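Local structure of VirX1 (Cyanophage Syn10, 6QGM) at residues 147-151 with 152-156; 178-181 with 182-186; 499-502 with 503-507. The protein is a viral halogenase that iodinates diverse substrates and probably belongs to the flavin-dependent tryptophan halogenase family. One frame throughout, in Å; residues are numbered along the deposited sequence.

Interaction 1 of 3, residues 147-151 with 152-156; sequences TRNKD and NKIPN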
ATOM      1  N   THR B 147      22.101 -34.985   1.538  1.00 61.89           N
ATOM      2  CA  THR B 147      22.420 -35.254   2.962  1.00 62.34           C
ATOM      3  C   THR B 147      21.234 -34.783   3.804  1.00 63.99           C
ATOM      4  O   THR B 147      20.550 -33.824   3.350  1.00 61.54           O
ATOM      5  CB  THR B 147      23.713 -34.556   3.390  1.00 61.03           C
ATOM      6  OG1 THR B 147      23.788 -34.591   4.813  1.00 61.36           O
ATOM      7  CG2 THR B 147      23.768 -33.118   2.950  1.00 59.29           C
ATOM      8  N   ARG B 148      21.008 -35.404   4.970  1.00 65.19           N
ATOM      9  CA  ARG B 148      19.965 -34.940   5.926  1.00 64.86           C
ATOM     10  C   ARG B 148      20.513 -33.777   6.756  1.00 64.22           C
ATOM     11  O   ARG B 148      19.700 -33.122   7.427  1.00 64.00           O
ATOM     12  CB  ARG B 148      19.475 -36.088   6.806  1.00 67.18           C
ATOM     13  CG  ARG B 148      18.690 -37.139   6.045  1.00 68.18           C
ATOM     14  CD  ARG B 148      17.514 -37.697   6.834  1.00 70.44           C
ATOM     15  NE  ARG B 148      16.728 -38.598   6.013  1.00 71.84           N
ATOM     16  CZ  ARG B 148      17.074 -39.851   5.732  1.00 74.94           C
ATOM     17  NH1 ARG B 148      18.220 -40.344   6.181  1.00 78.58           N
ATOM     18  NH2 ARG B 148      16.311 -40.616   4.967  1.00 73.91           N
ATOM     19  N   ASN B 149      21.823 -33.513   6.681  1.00 63.78           N
ATOM     20  CA  ASN B 149      22.436 -32.294   7.263  1.00 65.76           C
ATOM     21  C   ASN B 149      22.206 -32.299   8.788  1.00 72.51           C
ATOM     22  O   ASN B 149      22.038 -31.206   9.367  1.00 73.36           O
ATOM     23  CB  ASN B 149      21.889 -31.036   6.571  1.00 61.87           C
ATOM     24  CG  ASN B 149      22.699 -29.790   6.842  1.00 60.00           C
ATOM     25  OD1 ASN B 149      23.928 -29.837   6.869  1.00 57.66           O
ATOM     26  ND2 ASN B 149      22.016 -28.669   6.986  1.00 57.56           N
ATOM     27  N   LYS B 150      22.239 -33.485   9.406  1.00 76.65           N
ATOM     28  CA  LYS B 150      22.001 -33.721  10.860  1.00 79.59           C
ATOM     29  C   LYS B 150      22.865 -32.755  11.670  1.00 79.60           C
ATOM     30  O   LYS B 150      22.289 -31.985  12.443  1.00 77.36           O
ATOM     31  CB  LYS B 150      22.268 -35.193  11.195  1.00 86.35           C
ATOM     32  CG  LYS B 150      21.431 -36.187  10.379  1.00 88.30           C
ATOM     33  CD  LYS B 150      22.162 -37.441   9.877  1.00 90.20           C
ATOM     34  CE  LYS B 150      21.706 -37.911   8.511  1.00 86.97           C
ATOM     35  NZ  LYS B 150      22.479 -39.087   8.070  1.00 87.51           N
ATOM     36  N   ASP B 151      24.191 -32.825  11.521  1.00 81.97           N
ATOM     37  CA  ASP B 151      25.147 -31.741  11.862  1.00 82.95           C
ATOM     38  C   ASP B 151      25.044 -30.705  10.743  1.00 81.86           C
ATOM     39  O   ASP B 151      25.188 -31.125   9.573  1.00 84.31           O
ATOM     40  CB  ASP B 151      26.566 -32.293  11.999  1.00 84.48           C
ATOM     41  CG  ASP B 151      26.727 -33.329  13.107  1.00 88.54           C
ATOM     42  OD1 ASP B 151      25.787 -33.495  13.923  1.00 87.79           O
ATOM     43  OD2 ASP B 151      27.812 -33.957  13.172  1.00 92.86           O
ATOM     44  N   ASN B 152      24.780 -29.438  11.073  1.00 80.51           N
ATOM     45  CA  ASN B 152      24.379 -28.369  10.112  1.00 78.10           C
ATOM     46  C   ASN B 152      25.583 -27.963   9.252  1.00 77.01           C
ATOM     47  O   ASN B 152      25.858 -26.751   9.154  1.00 75.31           O
ATOM     48  CB  ASN B 152      23.839 -27.125  10.832  1.00 77.88           C
ATOM     49  CG  ASN B 152      22.424 -27.278  11.343  1.00 81.70           C
ATOM     50  OD1 ASN B 152      22.190 -27.176  12.551  1.00 82.06           O
ATOM     51  ND2 ASN B 152      21.474 -27.472  10.431  1.00 82.06           N
ATOM     52  N   LYS B 153      26.250 -28.935   8.617  1.00 78.22           N
ATOM     53  CA  LYS B 153      27.516 -28.737   7.852  1.00 76.43           C
ATOM     54  C   LYS B 153      27.209 -28.122   6.480  1.00 76.23           C
ATOM     55  O   LYS B 153      28.156 -27.618   5.846  1.00 78.75           O
ATOM     56  CB  LYS B 153      28.305 -30.038   7.727  1.00 75.34           C
ATOM     57  CG  LYS B 153      29.155 -30.384   8.940  1.00 77.30           C
ATOM     58  CD  LYS B 153      29.946 -31.661   8.853  1.00 77.42           C
ATOM     59  CE  LYS B 153      30.271 -32.190  10.231  1.00 80.41           C
ATOM     60  NZ  LYS B 153      31.435 -33.103  10.211  1.00 81.63           N
ATOM     61  N   ILE B 154      25.947 -28.164   6.033  1.00 73.94           N
ATOM     62  CA  ILE B 154      25.447 -27.350   4.882  1.00 71.38           C
ATOM     63  C   ILE B 154      24.631 -26.199   5.474  1.00 71.34           C
ATOM     64  O   ILE B 154      23.556 -26.415   6.025  1.00 70.13           O
ATOM     65  CB  ILE B 154      24.665 -28.237   3.893  1.00 68.85           C
ATOM     66  CG1 ILE B 154      25.563 -29.338   3.317  1.00 68.28           C
ATOM     67  CG2 ILE B 154      24.020 -27.396   2.795  1.00 68.09           C
ATOM     68  CD1 ILE B 154      26.578 -28.884   2.272  1.00 68.74           C
ATOM     69  N   PRO B 155      25.146 -24.949   5.461  1.00 71.03           N
ATOM     70  CA  PRO B 155      24.505 -23.841   6.166  1.00 71.65           C
ATOM     71  C   PRO B 155      23.089 -23.536   5.672  1.00 70.44           C
ATOM     72  O   PRO B 155      22.908 -23.476   4.476  1.00 70.92           O
ATOM     73  CB  PRO B 155      25.401 -22.637   5.862  1.00 72.76           C
ATOM     74  CG  PRO B 155      26.740 -23.234   5.489  1.00 72.67           C
ATOM     75  CD  PRO B 155      26.404 -24.550   4.818  1.00 71.74           C
ATOM     76  N   ASN B 156      22.141 -23.381   6.601  1.00 69.94           N
ATOM     77  CA  ASN B 156      20.788 -22.816   6.336  1.00 68.41           C
ATOM     78  C   ASN B 156      19.992 -23.722   5.390  1.00 63.95           C
ATOM     79  O   ASN B 156      19.115 -23.209   4.681  1.00 64.98           O
ATOM     80  CB  ASN B 156      20.883 -21.383   5.794  1.00 69.69           C
ATOM     81  CG  ASN B 156      20.790 -20.340   6.894  1.00 72.64           C
ATOM     82  OD1 ASN B 156      21.606 -19.413   6.974  1.00 74.98           O
ATOM     83  ND2 ASN B 156      19.808 -20.496   7.770  1.00 72.14           N
TER
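The side-chain amide of N149 pairs with the backbone of I154 across a turn in the loop between helix 137-143 and helix 159-162. This is a local contact within one continuous piece of chain. An ST turn precedes it and an inverse gamma turn centred on N152 lies inside it. In the ST turn, T147 OG1 accepts from the backbone N of N149 at 2.9 Å. The amide of N149 then works at both ends. I154 N donates to N149 OD1 at 2.8 Å, and the bond is nearly straight, 164° at the hydrogen. N149 ND2 gives a hydrogen to I154 O at 2.9 Å, in the carbonyl plane and on a lone pair. That second bond is more bent, 139° at the hydrogen, and I154 O lies out of the amide plane of N149. The torsion chi1 of -165° sets CG opposite the backbone N of N149 and turns the amide toward I154. Two bonds to one residue fix the rotation of this buried amide. N149 ND2 also donates to F157 O, which ties the turn to the chain ahead. The side chain of I154 rests on V512 of helix 494-512, and R148 forms a salt bridge with E525 near the C-terminus. In the gamma turn, K153 N donates to D151 O at 2.6 Å, with the donor tilted from the carbonyl plane.

Interaction 2 of 3, residues 178-181 with 182-186; sequences EKIA and LPNGV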
ATOM      1  N   GLU B 178      -5.123 -45.852  -2.432  1.00 63.15           N
ATOM      2  CA  GLU B 178      -5.049 -47.177  -1.769  1.00 67.16           C
ATOM      3  C   GLU B 178      -4.760 -47.016  -0.270  1.00 66.70           C
ATOM      4  O   GLU B 178      -5.345 -47.789   0.517  1.00 62.66           O
ATOM      5  CB  GLU B 178      -4.055 -48.121  -2.438  1.00 71.97           C
ATOM      6  CG  GLU B 178      -2.764 -47.568  -3.017  1.00 75.57           C
ATOM      7  CD  GLU B 178      -2.104 -48.536  -3.993  1.00 80.16           C
ATOM      8  OE1 GLU B 178      -1.820 -49.684  -3.563  1.00 84.87           O
ATOM      9  OE2 GLU B 178      -1.882 -48.135  -5.194  1.00 80.45           O
ATOM     10  N   LYS B 179      -3.936 -46.030   0.106  1.00 66.75           N
ATOM     11  CA  LYS B 179      -3.375 -45.895   1.481  1.00 66.02           C
ATOM     12  C   LYS B 179      -4.210 -44.958   2.359  1.00 64.41           C
ATOM     13  O   LYS B 179      -4.273 -45.218   3.566  1.00 65.90           O
ATOM     14  CB  LYS B 179      -1.938 -45.377   1.441  1.00 65.96           C
ATOM     15  CG  LYS B 179      -0.947 -46.233   0.678  1.00 67.27           C
ATOM     16  CD  LYS B 179      -0.856 -47.697   1.039  1.00 69.11           C
ATOM     17  CE  LYS B 179      -0.405 -48.525  -0.147  1.00 69.92           C
ATOM     18  NZ  LYS B 179       0.051 -49.881   0.250  1.00 70.86           N
ATOM     19  N   ILE B 180      -4.800 -43.900   1.805  1.00 63.61           N
ATOM     20  CA  ILE B 180      -5.503 -42.847   2.602  1.00 62.56           C
ATOM     21  C   ILE B 180      -6.994 -42.815   2.233  1.00 62.87           C
ATOM     22  O   ILE B 180      -7.817 -43.032   3.152  1.00 65.79           O
ATOM     23  CB  ILE B 180      -4.820 -41.472   2.451  1.00 60.71           C
ATOM     24  CG1 ILE B 180      -3.338 -41.559   2.830  1.00 60.69           C
ATOM     25  CG2 ILE B 180      -5.554 -40.409   3.253  1.00 59.92           C
ATOM     26  CD1 ILE B 180      -2.596 -40.234   2.806  1.00 60.16           C
ATOM     27  N   ALA B 181      -7.341 -42.559   0.969  1.00 60.78           N
ATOM     28  CA  ALA B 181      -8.722 -42.220   0.546  1.00 61.51           C
ATOM     29  C   ALA B 181      -9.661 -43.412   0.783  1.00 61.93           C
ATOM     30  O   ALA B 181     -10.626 -43.261   1.555  1.00 60.97           O
ATOM     31  CB  ALA B 181      -8.734 -41.754  -0.895  1.00 63.15           C
ATOM     32  N   LEU B 182      -9.408 -44.548   0.137  1.00 61.71           N
ATOM     33  CA  LEU B 182     -10.330 -45.706   0.199  1.00 62.41           C
ATOM     34  C   LEU B 182     -10.439 -46.195   1.642  1.00 63.37           C
ATOM     35  O   LEU B 182     -11.544 -46.326   2.161  1.00 64.52           O
ATOM     36  CB  LEU B 182      -9.854 -46.811  -0.751  1.00 62.61           C
ATOM     37  CG  LEU B 182      -9.912 -46.477  -2.234  1.00 63.05           C
ATOM     38  CD1 LEU B 182      -9.637 -47.718  -3.071  1.00 64.64           C
ATOM     39  CD2 LEU B 182     -11.256 -45.868  -2.593  1.00 62.62           C
ATOM     40  N   PRO B 183      -9.326 -46.467   2.356  1.00 63.02           N
ATOM     41  CA  PRO B 183      -9.412 -46.857   3.761  1.00 63.18           C
ATOM     42  C   PRO B 183     -10.284 -45.919   4.609  1.00 62.16           C
ATOM     43  O   PRO B 183     -11.008 -46.422   5.443  1.00 64.50           O
ATOM     44  CB  PRO B 183      -7.945 -46.823   4.223  1.00 63.68           C
ATOM     45  CG  PRO B 183      -7.155 -47.125   2.968  1.00 63.77           C
ATOM     46  CD  PRO B 183      -7.936 -46.440   1.866  1.00 63.85           C
ATOM     47  N   ASN B 184     -10.233 -44.606   4.360  1.00 61.76           N
ATOM     48  CA  ASN B 184     -11.034 -43.574   5.083  1.00 61.59           C
ATOM     49  C   ASN B 184     -12.466 -43.482   4.526  1.00 61.69           C
ATOM     50  O   ASN B 184     -13.189 -42.564   4.922  1.00 63.23           O
ATOM     51  CB  ASN B 184     -10.366 -42.200   5.034  1.00 61.87           C
ATOM     52  CG  ASN B 184      -9.086 -42.139   5.836  1.00 63.10           C
ATOM     53  OD1 ASN B 184      -8.860 -42.971   6.718  1.00 64.56           O
ATOM     54  ND2 ASN B 184      -8.246 -41.153   5.543  1.00 63.24           N
ATOM     55  N   GLY B 185     -12.870 -44.403   3.652  1.00 62.20           N
ATOM     56  CA  GLY B 185     -14.274 -44.588   3.246  1.00 61.60           C
ATOM     57  C   GLY B 185     -14.673 -43.709   2.075  1.00 61.01           C
ATOM     58  O   GLY B 185     -15.887 -43.556   1.850  1.00 60.40           O
ATOM     59  N   VAL B 186     -13.718 -43.152   1.328  1.00 60.86           N
ATOM     60  CA  VAL B 186     -14.045 -42.458   0.048  1.00 61.22           C
ATOM     61  C   VAL B 186     -14.688 -43.502  -0.868  1.00 62.29           C
ATOM     62  O   VAL B 186     -14.074 -44.569  -1.067  1.00 62.00           O
ATOM     63  CB  VAL B 186     -12.826 -41.788  -0.621  1.00 60.22           C
ATOM     64  CG1 VAL B 186     -13.186 -41.167  -1.963  1.00 59.34           C
ATOM     65  CG2 VAL B 186     -12.210 -40.731   0.273  1.00 60.95           C
TER
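A Schellman motif ends helix 169-181, and the chain from 182 to 186 turns back over the helix end. V186 N donates to A181 O at 3.1 Å, the wide outer bond of the motif. The inner bond runs from G185 N to L182 O at 2.8 Å and closes a type I turn from L182 to G185. G185 is the C-prime residue and takes a positive phi of 88°. N184 N also reaches back, to I180 O at 3.1 Å. Among the side chains, the ring of P183 lies against carbonyls of the last helical turn, its CG 3.1 Å from E178 O. A proline N carries no hydrogen to give them. N184 has CG beside its own backbone N (chi1 -69°), which brings the amide alongside I180, with N184 ND2 3.6 Å from I180 CG2. V186 CG2 meets A181 CB at 3.8 Å, an apolar touch between the helix end and the residue after the turn. N184 ND2 is hydrogen-bonded to S24 OG of helix 14-26. I180 packs on A21 and S24 of the same helix, A181 on W17 and V186 on S24, where the chain passes into strand 187-198.

Interaction 3 of 3, residues 499-502 with 503-507; sequences KDWL and KHYES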
ATOM      1  N   LYS B 499      38.361 -12.993  -0.708  1.00 58.89           N
ATOM      2  CA  LYS B 499      39.349 -14.047  -0.339  1.00 61.48           C
ATOM      3  C   LYS B 499      38.664 -15.067   0.573  1.00 60.72           C
ATOM      4  O   LYS B 499      38.771 -16.254   0.281  1.00 64.41           O
ATOM      5  CB  LYS B 499      40.580 -13.403   0.326  1.00 64.29           C
ATOM      6  CG  LYS B 499      41.620 -14.318   0.965  1.00 67.98           C
ATOM      7  CD  LYS B 499      42.194 -13.763   2.274  1.00 71.87           C
ATOM      8  CE  LYS B 499      43.322 -14.606   2.812  1.00 75.39           C
ATOM      9  NZ  LYS B 499      44.465 -14.595   1.873  1.00 77.57           N
ATOM     10  N   ASP B 500      37.970 -14.619   1.620  1.00 59.90           N
ATOM     11  CA  ASP B 500      37.320 -15.497   2.630  1.00 59.85           C
ATOM     12  C   ASP B 500      36.248 -16.344   1.951  1.00 58.23           C
ATOM     13  O   ASP B 500      36.218 -17.562   2.209  1.00 60.43           O
ATOM     14  CB  ASP B 500      36.718 -14.711   3.797  1.00 60.55           C
ATOM     15  CG  ASP B 500      37.762 -14.192   4.785  1.00 63.67           C
ATOM     16  OD1 ASP B 500      38.950 -14.591   4.678  1.00 64.26           O
ATOM     17  OD2 ASP B 500      37.392 -13.384   5.656  1.00 64.77           O
ATOM     18  N   TRP B 501      35.405 -15.743   1.114  1.00 56.73           N
ATOM     19  CA  TRP B 501      34.315 -16.487   0.430  1.00 55.75           C
ATOM     20  C   TRP B 501      34.917 -17.485  -0.570  1.00 56.81           C
ATOM     21  O   TRP B 501      34.516 -18.663  -0.514  1.00 61.15           O
ATOM     22  CB  TRP B 501      33.270 -15.591  -0.243  1.00 53.67           C
ATOM     23  CG  TRP B 501      32.131 -16.447  -0.716  1.00 51.63           C
ATOM     24  CD1 TRP B 501      31.125 -16.959   0.054  1.00 49.95           C
ATOM     25  CD2 TRP B 501      31.962 -17.015  -2.030  1.00 48.66           C
ATOM     26  NE1 TRP B 501      30.316 -17.755  -0.707  1.00 48.00           N
ATOM     27  CE2 TRP B 501      30.796 -17.803  -1.988  1.00 46.53           C
ATOM     28  CE3 TRP B 501      32.657 -16.901  -3.242  1.00 48.37           C
ATOM     29  CZ2 TRP B 501      30.318 -18.477  -3.108  1.00 45.35           C
ATOM     30  CZ3 TRP B 501      32.189 -17.573  -4.349  1.00 46.85           C
ATOM     31  CH2 TRP B 501      31.041 -18.365  -4.276  1.00 45.63           C
ATOM     32  N   LEU B 502      35.836 -17.055  -1.440  1.00 56.03           N
ATOM     33  CA  LEU B 502      36.469 -17.945  -2.450  1.00 55.78           C
ATOM     34  C   LEU B 502      37.067 -19.153  -1.727  1.00 59.60           C
ATOM     35  O   LEU B 502      36.924 -20.301  -2.243  1.00 63.77           O
ATOM     36  CB  LEU B 502      37.525 -17.181  -3.252  1.00 55.87           C
ATOM     37  CG  LEU B 502      36.975 -16.154  -4.250  1.00 53.53           C
ATOM     38  CD1 LEU B 502      38.102 -15.403  -4.941  1.00 54.04           C
ATOM     39  CD2 LEU B 502      36.041 -16.784  -5.269  1.00 51.11           C
ATOM     40  N   LYS B 503      37.662 -18.930  -0.555  1.00 61.08           N
ATOM     41  CA  LYS B 503      38.209 -20.029   0.279  1.00 62.24           C
ATOM     42  C   LYS B 503      37.044 -20.917   0.713  1.00 59.40           C
ATOM     43  O   LYS B 503      37.150 -22.141   0.535  1.00 60.35           O
ATOM     44  CB  LYS B 503      39.000 -19.507   1.489  1.00 65.45           C
ATOM     45  CG  LYS B 503      40.031 -20.498   2.003  1.00 69.96           C
ATOM     46  CD  LYS B 503      40.278 -20.487   3.500  1.00 75.54           C
ATOM     47  CE  LYS B 503      40.829 -21.812   3.993  1.00 79.58           C
ATOM     48  NZ  LYS B 503      41.463 -21.648   5.319  1.00 84.07           N
ATOM     49  N   HIS B 504      35.963 -20.325   1.236  1.00 55.71           N
ATOM     50  CA  HIS B 504      34.788 -21.069   1.762  1.00 54.40           C
ATOM     51  C   HIS B 504      34.177 -21.909   0.641  1.00 53.70           C
ATOM     52  O   HIS B 504      33.798 -23.046   0.925  1.00 55.11           O
ATOM     53  CB  HIS B 504      33.772 -20.137   2.435  1.00 52.96           C
ATOM     54  CG  HIS B 504      32.431 -20.756   2.668  1.00 51.95           C
ATOM     55  ND1 HIS B 504      32.082 -21.420   3.801  1.00 53.72           N
ATOM     56  CD2 HIS B 504      31.319 -20.728   1.916  1.00 50.83           C
ATOM     57  CE1 HIS B 504      30.827 -21.822   3.709  1.00 52.68           C
ATOM     58  NE2 HIS B 504      30.348 -21.435   2.564  1.00 49.46           N
ATOM     59  N   TYR B 505      34.088 -21.373  -0.580  1.00 53.20           N
ATOM     60  CA  TYR B 505      33.529 -22.090  -1.748  1.00 54.16           C
ATOM     61  C   TYR B 505      34.417 -23.322  -2.011  1.00 57.76           C
ATOM     62  O   TYR B 505      33.877 -24.443  -1.987  1.00 59.37           O
ATOM     63  CB  TYR B 505      33.386 -21.158  -2.956  1.00 53.36           C
ATOM     64  CG  TYR B 505      33.141 -21.899  -4.249  1.00 53.86           C
ATOM     65  CD1 TYR B 505      31.879 -22.385  -4.568  1.00 53.16           C
ATOM     66  CD2 TYR B 505      34.178 -22.162  -5.130  1.00 53.04           C
ATOM     67  CE1 TYR B 505      31.652 -23.113  -5.727  1.00 50.12           C
ATOM     68  CE2 TYR B 505      33.964 -22.869  -6.296  1.00 52.84           C
ATOM     69  CZ  TYR B 505      32.703 -23.365  -6.582  1.00 51.91           C
ATOM     70  OH  TYR B 505      32.503 -24.065  -7.734  1.00 54.88           O
ATOM     71  N   GLU B 506      35.730 -23.133  -2.206  1.00 59.88           N
ATOM     72  CA  GLU B 506      36.655 -24.227  -2.585  1.00 62.44           C
ATOM     73  C   GLU B 506      36.538 -25.363  -1.568  1.00 64.04           C
ATOM     74  O   GLU B 506      36.484 -26.535  -2.005  1.00 70.13           O
ATOM     75  CB  GLU B 506      38.094 -23.732  -2.760  1.00 67.24           C
ATOM     76  CG  GLU B 506      38.314 -22.935  -4.039  1.00 71.06           C
ATOM     77  CD  GLU B 506      37.727 -23.470  -5.356  1.00 73.64           C
ATOM     78  OE1 GLU B 506      37.844 -24.705  -5.630  1.00 75.60           O
ATOM     79  OE2 GLU B 506      37.127 -22.646  -6.116  1.00 71.95           O
ATOM     80  N   SER B 507      36.424 -25.059  -0.273  1.00 62.28           N
ATOM     81  CA  SER B 507      36.353 -26.086   0.800  1.00 62.96           C
ATOM     82  C   SER B 507      34.936 -26.670   0.886  1.00 64.51           C
ATOM     83  O   SER B 507      34.802 -27.834   1.305  1.00 70.75           O
ATOM     84  CB  SER B 507      36.810 -25.545   2.115  1.00 63.12           C
ATOM     85  OG  SER B 507      35.996 -24.470   2.505  1.00 62.28           O
TER
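An aromatic cluster of W501, H504 and Y505 lies on one helix, 494-512, where H504 and Y505 follow W501 by about one turn. The helix backbone sets the spacing. K503 N donates to K499 O, H504 N to D500 O, Y505 N to W501 O and E506 N to L502 O. The shortest of these, Y505 N to W501 O, is 2.7 Å. The main side-chain touch is a CH-pi contact. Y505 CB sits over one face of the W501 indole, 4.0 Å from the centroid of its six-membered ring. It lies toward the rim, nearest to W501 CH2 at 3.9 Å. The phenol of Y505 then leads away. Its plane is within 24° of the indole plane, but the two rings are slid apart and barely overlap, with centroids of the W501 six-membered ring and the Y505 ring 5.6 Å apart. H504 meets the other end of the indole. Its CD2 is 4.1 Å from W501 NE1, and the two ring planes lie oblique to each other at 43°. W501 has CG opposite its backbone N (chi1 -172°), which lays the indole along the next turn, where it reaches both residues. L502 O lies near the plane of the Y505 ring, at its edge. W501 is the buried member of the cluster, while H504 and Y505 are partly exposed. Beyond this helix, F104 meets W501 edge-to-face and also meets H504. F125 and F133 add further rings around W501. R132 of helix 129-134 touches both W501 and Y505, placing this face of helix 494-512 against helix 129-134.

The contacts come in series along the chain, in the order 1, 2, 3. Interactions 1 and 2 both belong to the tryptophan halogenase homology region. Interactions 1 and 3 are neighbours in space, with centres about 18 Å apart and nearest atoms about 5 Å apart. Helix 494-512 joins them: it carries interaction 3, and M508, Y511 and V512 farther along it touch the loop of interaction 1. Late chain is thus packed on a much earlier part of the fold. Interaction 2 stands apart, its centre about 36 Å from that of interaction 1 and about 52 Å from that of interaction 3. It leads into strand 187-198 of the mixed sheet that also holds strand 6-10, which runs into a glycine-rich turn probably of the Rossmann dinucleotide-binding type.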